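Local coordinates for amino acid adenylation domain-containing protein (Bacillus stratosphericus LAMA 585, PDB 6ULY) that probably selects an alpha-keto acid and activates it as an acyl adenylate in nonribosomal depsipeptide synthesis, at residues A[209-221]-A[233-246]. Sequence-based numbering, arbitrary orientation.
Sequences FTQEDVSLDWMPL and VNVYTGCEQIRART. With SO4 (sulfate ion), chain D.
R243 curls back from strand 240-243 against D217, M219 and L221. From CB, which leaves the strand on the D217 face, CG stands anti to the carbonyl carbon, and bends at chi2 and chi3 (-42°) fold the chain toward D217. R243 CD lies 3.7 Å from D217 O, and NE passes near the same oxygen without bonding it. The guanidinium is sandwiched, D217 O over the centre of one face and L221 CG over the centre of the other. At its edge, end-on and in plane, two nitrogens grip M219 O, R243 NH2 at 2.7 Å from above the carbonyl plane, R243 NH1 nearly along the C=O axis. R243 NH1 also makes a long salt bridge to D217 OD1 (3.4 Å), and a water joins the same two atoms. The D217 carboxylate is turned 50° from the guanidinium; its OD2 accepts M219 N in an Asx turn, while W269 donates to OD1. Both residues are buried, and these bonds fix the carboxylate and the guanidinium in place.

Strands 214-217 and 240-243 run parallel: E240 O accepts S215 N at 2.7 Å, I242 O accepts D217 N, and A244 N reaches D217 O almost straight (171° at the hydrogen). On the face of V214 and L216, I242 spreads its two branches, CD1 to V214 CG1 (3.6 Å) and CG2 to L216 CD1. On the other face N234 ND2 bonds S215 OG weakly, while N234 OD1 is held by K267. Past the strands, T246 OG1 donates to W218 O in the carbonyl plane (2.6 Å), while T246 CG2 meets the indole edge. Helix 224-237 ends in a Schellman motif with G238 as C-prime and leads into strand 240-243, which completes the beta-alpha-beta unit in a mixed sheet of this ANL-family adenylation domain, with the M219 side chain about 8 Å from the bound keto acyl adenylate.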
ATOM      1  N   PHE A 209      14.061 -34.883   5.739  1.00 46.84           N
ATOM      2  CA  PHE A 209      13.156 -35.478   4.769  1.00 47.41           C
ATOM      3  C   PHE A 209      13.898 -36.514   3.934  1.00 53.76           C
ATOM      4  O   PHE A 209      15.099 -36.397   3.680  1.00 53.72           O
ATOM      5  CB  PHE A 209      12.558 -34.401   3.863  1.00 41.51           C
ATOM      6  CG  PHE A 209      11.590 -33.479   4.563  1.00 48.29           C
ATOM      7  CD1 PHE A 209      10.825 -33.921   5.630  1.00 46.31           C
ATOM      8  CD2 PHE A 209      11.448 -32.165   4.144  1.00 46.50           C
ATOM      9  CE1 PHE A 209       9.938 -33.072   6.263  1.00 43.09           C
ATOM     10  CE2 PHE A 209      10.567 -31.313   4.775  1.00 36.01           C
ATOM     11  CZ  PHE A 209       9.811 -31.768   5.835  1.00 44.72           C
ATOM     12  N   THR A 210      13.165 -37.542   3.506  1.00 50.36           N
ATOM     13  CA  THR A 210      13.747 -38.661   2.785  1.00 49.85           C
ATOM     14  C   THR A 210      12.778 -39.145   1.716  1.00 47.49           C
ATOM     15  O   THR A 210      11.605 -38.761   1.683  1.00 47.12           O
ATOM     16  CB  THR A 210      14.087 -39.818   3.730  1.00 46.00           C
ATOM     17  OG1 THR A 210      12.907 -40.209   4.439  1.00 50.92           O
ATOM     18  CG2 THR A 210      15.161 -39.406   4.726  1.00 50.46           C
ATOM     19  N   GLN A 211      13.288 -40.013   0.838  1.00 45.76           N
ATOM     20  CA  GLN A 211      12.473 -40.585  -0.225  1.00 48.29           C
ATOM     21  C   GLN A 211      11.368 -41.485   0.312  1.00 47.51           C
ATOM     22  O   GLN A 211      10.440 -41.815  -0.436  1.00 44.01           O
ATOM     23  CB  GLN A 211      13.353 -41.379  -1.194  1.00 52.47           C
ATOM     24  CG  GLN A 211      12.602 -41.947  -2.391  1.00 53.25           C
ATOM     25  CD  GLN A 211      13.511 -42.653  -3.380  1.00 53.37           C
ATOM     26  OE1 GLN A 211      13.220 -43.765  -3.819  1.00 56.69           O
ATOM     27  NE2 GLN A 211      14.610 -42.004  -3.745  1.00 50.96           N
ATOM     28  N   GLU A 212      11.444 -41.889   1.578  1.00 48.33           N
ATOM     29  CA  GLU A 212      10.435 -42.752   2.174  1.00 49.30           C
ATOM     30  C   GLU A 212       9.277 -41.980   2.787  1.00 54.21           C
ATOM     31  O   GLU A 212       8.301 -42.601   3.222  1.00 51.49           O
ATOM     32  CB  GLU A 212      11.072 -43.647   3.243  1.00 57.18           C
ATOM     33  CG  GLU A 212      11.454 -45.030   2.720  1.00 70.23           C
ATOM     34  CD  GLU A 212      12.322 -44.962   1.477  1.00 70.07           C
ATOM     35  OE1 GLU A 212      13.391 -44.318   1.533  1.00 67.71           O
ATOM     36  OE2 GLU A 212      11.929 -45.541   0.439  1.00 71.31           O
ATOM     37  N   ASP A 213       9.355 -40.652   2.831  1.00 51.75           N
ATOM     38  CA  ASP A 213       8.240 -39.859   3.327  1.00 55.51           C
ATOM     39  C   ASP A 213       6.994 -40.108   2.483  1.00 44.97           C
ATOM     40  O   ASP A 213       7.072 -40.403   1.288  1.00 45.67           O
ATOM     41  CB  ASP A 213       8.589 -38.365   3.306  1.00 48.91           C
ATOM     42  CG  ASP A 213       9.710 -38.003   4.270  1.00 52.85           C
ATOM     43  OD1 ASP A 213       9.940 -38.760   5.236  1.00 57.24           O
ATOM     44  OD2 ASP A 213      10.355 -36.946   4.066  1.00 53.91           O
ATOM     45  N   VAL A 214       5.832 -39.987   3.120  1.00 46.47           N
ATOM     46  CA  VAL A 214       4.546 -39.943   2.430  1.00 47.61           C
ATOM     47  C   VAL A 214       3.923 -38.583   2.725  1.00 44.39           C
ATOM     48  O   VAL A 214       3.622 -38.272   3.885  1.00 40.28           O
ATOM     49  CB  VAL A 214       3.619 -41.090   2.863  1.00 45.76           C
ATOM     50  CG1 VAL A 214       2.294 -41.002   2.121  1.00 49.34           C
ATOM     51  CG2 VAL A 214       4.289 -42.448   2.614  1.00 41.83           C
ATOM     52  N   SER A 215       3.741 -37.775   1.687  1.00 40.55           N
ATOM     53  CA  SER A 215       3.349 -36.383   1.850  1.00 47.06           C
ATOM     54  C   SER A 215       1.878 -36.184   1.514  1.00 40.41           C
ATOM     55  O   SER A 215       1.378 -36.705   0.513  1.00 43.23           O
ATOM     56  CB  SER A 215       4.203 -35.473   0.964  1.00 41.06           C
ATOM     57  OG  SER A 215       3.908 -34.112   1.220  1.00 46.34           O
ATOM     58  N   LEU A 216       1.195 -35.413   2.358  1.00 41.14           N
ATOM     59  CA  LEU A 216      -0.190 -35.017   2.131  1.00 42.71           C
ATOM     60  C   LEU A 216      -0.285 -33.500   2.197  1.00 41.12           C
ATOM     61  O   LEU A 216       0.112 -32.894   3.199  1.00 35.60           O
ATOM     62  CB  LEU A 216      -1.124 -35.653   3.166  1.00 36.43           C
ATOM     63  CG  LEU A 216      -2.582 -35.197   3.099  1.00 39.92           C
ATOM     64  CD1 LEU A 216      -3.219 -35.548   1.764  1.00 38.33           C
ATOM     65  CD2 LEU A 216      -3.357 -35.804   4.246  1.00 40.46           C
ATOM     66  N   ASP A 217      -0.820 -32.889   1.141  1.00 42.72           N
ATOM     67  CA  ASP A 217      -0.977 -31.439   1.085  1.00 39.81           C
ATOM     68  C   ASP A 217      -2.290 -31.105   0.393  1.00 43.29           C
ATOM     69  O   ASP A 217      -2.513 -31.509  -0.753  1.00 43.46           O
ATOM     70  CB  ASP A 217       0.191 -30.780   0.341  1.00 39.81           C
ATOM     71  CG  ASP A 217       0.275 -29.284   0.594  1.00 45.00           C
ATOM     72  OD1 ASP A 217       1.316 -28.678   0.257  1.00 43.98           O
ATOM     73  OD2 ASP A 217      -0.688 -28.718   1.157  1.00 41.32           O
ATOM     74  N   TRP A 218      -3.151 -30.364   1.090  1.00 40.83           N
ATOM     75  CA  TRP A 218      -4.341 -29.778   0.492  1.00 46.34           C
ATOM     76  C   TRP A 218      -4.237 -28.269   0.320  1.00 45.61           C
ATOM     77  O   TRP A 218      -5.129 -27.666  -0.290  1.00 42.33           O
ATOM     78  CB  TRP A 218      -5.584 -30.108   1.337  1.00 41.46           C
ATOM     79  CG  TRP A 218      -5.450 -29.758   2.788  1.00 40.32           C
ATOM     80  CD1 TRP A 218      -5.150 -30.608   3.812  1.00 38.75           C
ATOM     81  CD2 TRP A 218      -5.618 -28.462   3.377  1.00 39.67           C
ATOM     82  NE1 TRP A 218      -5.120 -29.922   5.003  1.00 40.46           N
ATOM     83  CE2 TRP A 218      -5.409 -28.603   4.762  1.00 37.50           C
ATOM     84  CE3 TRP A 218      -5.927 -27.198   2.868  1.00 41.20           C
ATOM     85  CZ2 TRP A 218      -5.485 -27.529   5.640  1.00 43.38           C
ATOM     86  CZ3 TRP A 218      -6.008 -26.134   3.739  1.00 36.75           C
ATOM     87  CH2 TRP A 218      -5.790 -26.304   5.112  1.00 42.01           C
ATOM     88  N   MET A 219      -3.179 -27.645   0.829  1.00 44.64           N
ATOM     89  CA  MET A 219      -3.014 -26.213   0.661  1.00 41.43           C
ATOM     90  C   MET A 219      -2.770 -25.878  -0.811  1.00 43.02           C
ATOM     91  O   MET A 219      -2.228 -26.694  -1.561  1.00 40.09           O
ATOM     92  CB  MET A 219      -1.858 -25.711   1.519  1.00 41.09           C
ATOM     93  CG  MET A 219      -2.229 -25.520   2.980  1.00 38.73           C
ATOM     94  SD  MET A 219      -3.367 -24.139   3.212  1.00 44.75           S
ATOM     95  CE  MET A 219      -2.292 -22.744   2.854  1.00 38.31           C
ATOM     96  N   PRO A 220      -3.162 -24.680  -1.249  1.00 40.53           N
ATOM     97  CA  PRO A 220      -3.005 -24.325  -2.666  1.00 43.67           C
ATOM     98  C   PRO A 220      -1.556 -24.399  -3.129  1.00 46.82           C
ATOM     99  O   PRO A 220      -0.634 -23.963  -2.434  1.00 39.06           O
ATOM    100  CB  PRO A 220      -3.527 -22.882  -2.732  1.00 43.33           C
ATOM    101  CG  PRO A 220      -4.366 -22.711  -1.520  1.00 48.10           C
ATOM    102  CD  PRO A 220      -3.756 -23.582  -0.468  1.00 47.18           C
ATOM    103  N   LEU A 221      -1.368 -24.931  -4.338  1.00 46.58           N
ATOM    104  CA  LEU A 221      -0.058 -24.931  -4.977  1.00 47.53           C
ATOM    105  C   LEU A 221       0.400 -23.534  -5.370  1.00 45.30           C
ATOM    106  O   LEU A 221       1.569 -23.363  -5.729  1.00 44.30           O
ATOM    107  CB  LEU A 221      -0.076 -25.826  -6.215  1.00 46.97           C
ATOM    108  CG  LEU A 221      -0.118 -27.334  -5.969  1.00 47.14           C
ATOM    109  CD1 LEU A 221      -0.314 -28.069  -7.288  1.00 49.22           C
ATOM    110  CD2 LEU A 221       1.153 -27.801  -5.265  1.00 41.22           C
ATOM    111  N   VAL A 233       9.966 -29.959  -2.593  1.00 38.50           N
ATOM    112  CA  VAL A 233      10.694 -30.783  -1.633  1.00 30.07           C
ATOM    113  C   VAL A 233      10.405 -32.256  -1.884  1.00 42.77           C
ATOM    114  O   VAL A 233      11.299 -33.107  -1.787  1.00 41.53           O
ATOM    115  CB  VAL A 233      10.331 -30.378  -0.193  1.00 37.31           C
ATOM    116  CG1 VAL A 233      10.664 -31.503   0.778  1.00 42.68           C
ATOM    117  CG2 VAL A 233      11.058 -29.103   0.201  1.00 42.36           C
ATOM    118  N   ASN A 234       9.153 -32.580  -2.215  1.00 40.74           N
ATOM    119  CA  ASN A 234       8.773 -33.973  -2.415  1.00 36.55           C
ATOM    120  C   ASN A 234       9.406 -34.541  -3.679  1.00 38.12           C
ATOM    121  O   ASN A 234       9.946 -35.652  -3.666  1.00 41.66           O
ATOM    122  CB  ASN A 234       7.249 -34.094  -2.472  1.00 38.61           C
ATOM    123  CG  ASN A 234       6.589 -33.789  -1.145  1.00 39.11           C
ATOM    124  OD1 ASN A 234       7.148 -34.054  -0.080  1.00 42.07           O
ATOM    125  ND2 ASN A 234       5.390 -33.222  -1.202  1.00 42.87           N
ATOM    126  N   VAL A 235       9.347 -33.796  -4.786  1.00 37.85           N
ATOM    127  CA  VAL A 235       9.972 -34.263  -6.021  1.00 38.52           C
ATOM    128  C   VAL A 235      11.483 -34.377  -5.841  1.00 42.60           C
ATOM    129  O   VAL A 235      12.112 -35.318  -6.341  1.00 39.55           O
ATOM    130  CB  VAL A 235       9.613 -33.331  -7.194  1.00 35.72           C
ATOM    131  CG1 VAL A 235      10.123 -33.905  -8.510  1.00 43.14           C
ATOM    132  CG2 VAL A 235       8.110 -33.115  -7.268  1.00 41.43           C
ATOM    133  N   TYR A 236      12.087 -33.427  -5.119  1.00 40.82           N
ATOM    134  CA  TYR A 236      13.532 -33.456  -4.907  1.00 39.54           C
ATOM    135  C   TYR A 236      13.951 -34.693  -4.119  1.00 43.05           C
ATOM    136  O   TYR A 236      14.963 -35.332  -4.438  1.00 43.55           O
ATOM    137  CB  TYR A 236      13.983 -32.191  -4.175  1.00 42.82           C
ATOM    138  CG  TYR A 236      15.471 -32.151  -3.905  1.00 44.80           C
ATOM    139  CD1 TYR A 236      15.993 -32.609  -2.700  1.00 41.14           C
ATOM    140  CD2 TYR A 236      16.355 -31.656  -4.858  1.00 45.17           C
ATOM    141  CE1 TYR A 236      17.358 -32.574  -2.451  1.00 40.84           C
ATOM    142  CE2 TYR A 236      17.720 -31.614  -4.617  1.00 45.98           C
ATOM    143  CZ  TYR A 236      18.215 -32.074  -3.414  1.00 44.27           C
ATOM    144  OH  TYR A 236      19.572 -32.034  -3.177  1.00 46.56           O
ATOM    145  N   THR A 237      13.212 -35.020  -3.060  1.00 40.76           N
ATOM    146  CA  THR A 237      13.444 -36.269  -2.350  1.00 46.24           C
ATOM    147  C   THR A 237      12.892 -37.473  -3.099  1.00 39.23           C
ATOM    148  O   THR A 237      13.200 -38.608  -2.726  1.00 48.01           O
ATOM    149  CB  THR A 237      12.822 -36.216  -0.951  1.00 41.23           C
ATOM    150  OG1 THR A 237      11.395 -36.109  -1.055  1.00 44.94           O
ATOM    151  CG2 THR A 237      13.374 -35.023  -0.163  1.00 41.57           C
ATOM    152  N   GLY A 238      12.099 -37.253  -4.145  1.00 44.36           N
ATOM    153  CA  GLY A 238      11.488 -38.351  -4.869  1.00 39.60           C
ATOM    154  C   GLY A 238      10.496 -39.161  -4.064  1.00 47.12           C
ATOM    155  O   GLY A 238      10.189 -40.296  -4.442  1.00 48.53           O
ATOM    156  N   CYS A 239       9.982 -38.611  -2.965  1.00 43.91           N
ATOM    157  CA  CYS A 239       9.070 -39.334  -2.092  1.00 43.61           C
ATOM    158  C   CYS A 239       7.647 -39.289  -2.644  1.00 47.41           C
ATOM    159  O   CYS A 239       7.340 -38.583  -3.610  1.00 46.57           O
ATOM    160  CB  CYS A 239       9.110 -38.756  -0.673  1.00 45.35           C
ATOM    161  SG  CYS A 239       8.102 -37.266  -0.403  1.00 42.18           S
ATOM    162  N   GLU A 240       6.771 -40.069  -2.015  1.00 46.99           N
ATOM    163  CA  GLU A 240       5.373 -40.133  -2.417  1.00 50.59           C
ATOM    164  C   GLU A 240       4.626 -38.931  -1.856  1.00 45.94           C
ATOM    165  O   GLU A 240       4.752 -38.616  -0.668  1.00 45.82           O
ATOM    166  CB  GLU A 240       4.739 -41.429  -1.909  1.00 58.69           C
ATOM    167  CG  GLU A 240       3.668 -41.992  -2.819  1.00 65.93           C
ATOM    168  CD  GLU A 240       4.253 -42.650  -4.047  1.00 58.69           C
ATOM    169  OE1 GLU A 240       5.200 -43.448  -3.894  1.00 63.57           O
ATOM    170  OE2 GLU A 240       3.771 -42.363  -5.164  1.00 65.28           O
ATOM    171  N   GLN A 241       3.845 -38.261  -2.701  1.00 42.02           N
ATOM    172  CA  GLN A 241       3.092 -37.088  -2.270  1.00 51.38           C
ATOM    173  C   GLN A 241       1.652 -37.193  -2.752  1.00 47.32           C
ATOM    174  O   GLN A 241       1.399 -37.521  -3.916  1.00 40.56           O
ATOM    175  CB  GLN A 241       3.746 -35.785  -2.768  1.00 42.54           C
ATOM    176  CG  GLN A 241       3.840 -35.637  -4.283  1.00 44.86           C
ATOM    177  CD  GLN A 241       4.468 -34.310  -4.704  1.00 41.37           C
ATOM    178  OE1 GLN A 241       3.862 -33.246  -4.550  1.00 43.71           O
ATOM    179  NE2 GLN A 241       5.684 -34.369  -5.239  1.00 34.67           N
ATOM    180  N   ILE A 242       0.715 -36.911  -1.850  1.00 42.99           N
ATOM    181  CA  ILE A 242      -0.714 -36.954  -2.137  1.00 46.57           C
ATOM    182  C   ILE A 242      -1.246 -35.528  -2.124  1.00 44.61           C
ATOM    183  O   ILE A 242      -1.037 -34.787  -1.157  1.00 43.97           O
ATOM    184  CB  ILE A 242      -1.466 -37.836  -1.125  1.00 44.75           C
ATOM    185  CG1 ILE A 242      -1.072 -39.305  -1.305  1.00 46.62           C
ATOM    186  CG2 ILE A 242      -2.972 -37.676  -1.273  1.00 47.00           C
ATOM    187  CD1 ILE A 242      -0.098 -39.810  -0.266  1.00 47.14           C
ATOM    188  N   ARG A 243      -1.941 -35.155  -3.192  1.00 43.06           N
ATOM    189  CA  ARG A 243      -2.515 -33.827  -3.348  1.00 45.44           C
ATOM    190  C   ARG A 243      -4.028 -33.906  -3.201  1.00 50.53           C
ATOM    191  O   ARG A 243      -4.674 -34.756  -3.824  1.00 50.21           O
ATOM    192  CB  ARG A 243      -2.143 -33.234  -4.709  1.00 49.49           C
ATOM    193  CG  ARG A 243      -0.715 -32.686  -4.795  1.00 49.40           C
ATOM    194  CD  ARG A 243      -0.500 -31.471  -3.892  1.00 41.64           C
ATOM    195  NE  ARG A 243      -1.625 -30.540  -3.926  1.00 49.27           N
ATOM    196  CZ  ARG A 243      -1.663 -29.377  -3.282  1.00 47.37           C
ATOM    197  NH1 ARG A 243      -0.631 -28.975  -2.548  1.00 43.81           N
ATOM    198  NH2 ARG A 243      -2.743 -28.612  -3.376  1.00 45.86           N
ATOM    199  N   ALA A 244      -4.580 -33.032  -2.365  1.00 48.43           N
ATOM    200  CA  ALA A 244      -6.017 -32.864  -2.226  1.00 47.53           C
ATOM    201  C   ALA A 244      -6.400 -31.437  -2.596  1.00 47.28           C
ATOM    202  O   ALA A 244      -5.572 -30.522  -2.570  1.00 46.57           O
ATOM    203  CB  ALA A 244      -6.483 -33.182  -0.799  1.00 48.75           C
ATOM    204  N   ARG A 245      -7.668 -31.258  -2.952  1.00 45.68           N
ATOM    205  CA  ARG A 245      -8.171 -29.934  -3.280  1.00 50.66           C
ATOM    206  C   ARG A 245      -8.437 -29.145  -2.006  1.00 52.69           C
ATOM    207  O   ARG A 245      -8.989 -29.669  -1.034  1.00 50.16           O
ATOM    208  CB  ARG A 245      -9.445 -30.026  -4.117  1.00 50.22           C
ATOM    209  CG  ARG A 245      -9.225 -30.628  -5.495  1.00 54.72           C
ATOM    210  CD  ARG A 245     -10.106 -29.958  -6.542  1.00 58.38           C
ATOM    211  NE  ARG A 245      -9.961 -30.575  -7.859  1.00 63.04           N
ATOM    212  CZ  ARG A 245     -10.566 -30.144  -8.963  1.00 61.02           C
ATOM    213  NH1 ARG A 245     -11.362 -29.085  -8.920  1.00 63.26           N
ATOM    214  NH2 ARG A 245     -10.373 -30.774 -10.116  1.00 55.35           N
ATOM    215  N   THR A 246      -8.018 -27.878  -2.017  1.00 44.78           N
ATOM    216  CA  THR A 246      -8.231 -27.015  -0.861  1.00 49.82           C
ATOM    217  C   THR A 246      -9.710 -26.912  -0.518  1.00 48.96           C
ATOM    218  O   THR A 246     -10.090 -26.955   0.659  1.00 44.11           O
ATOM    219  CB  THR A 246      -7.656 -25.628  -1.137  1.00 51.62           C
ATOM    220  OG1 THR A 246      -6.330 -25.755  -1.667  1.00 44.65           O
ATOM    221  CG2 THR A 246      -7.622 -24.792   0.142  1.00 49.93           C
TER
HETATM  222  S   SO4 D 702      -7.326 -32.912  -9.345  1.00 65.43           S
HETATM  223  O1  SO4 D 702      -7.859 -32.378 -10.574  1.00 50.45           O
HETATM  224  O2  SO4 D 702      -7.328 -31.912  -8.308  1.00 66.76           O
HETATM  225  O3  SO4 D 702      -5.978 -33.350  -9.571  1.00 71.46           O
HETATM  226  O4  SO4 D 702      -8.101 -34.026  -8.906  1.00 64.23           O
HETATM  227  O   HOH W   1       7.592 -42.177  -0.566  1.00 47.64           O
HETATM  228  O   HOH W   2       1.909 -33.907  -0.642  1.00 40.44           O
HETATM  229  O   HOH W   3       1.964 -29.246  -2.481  1.00 39.21           O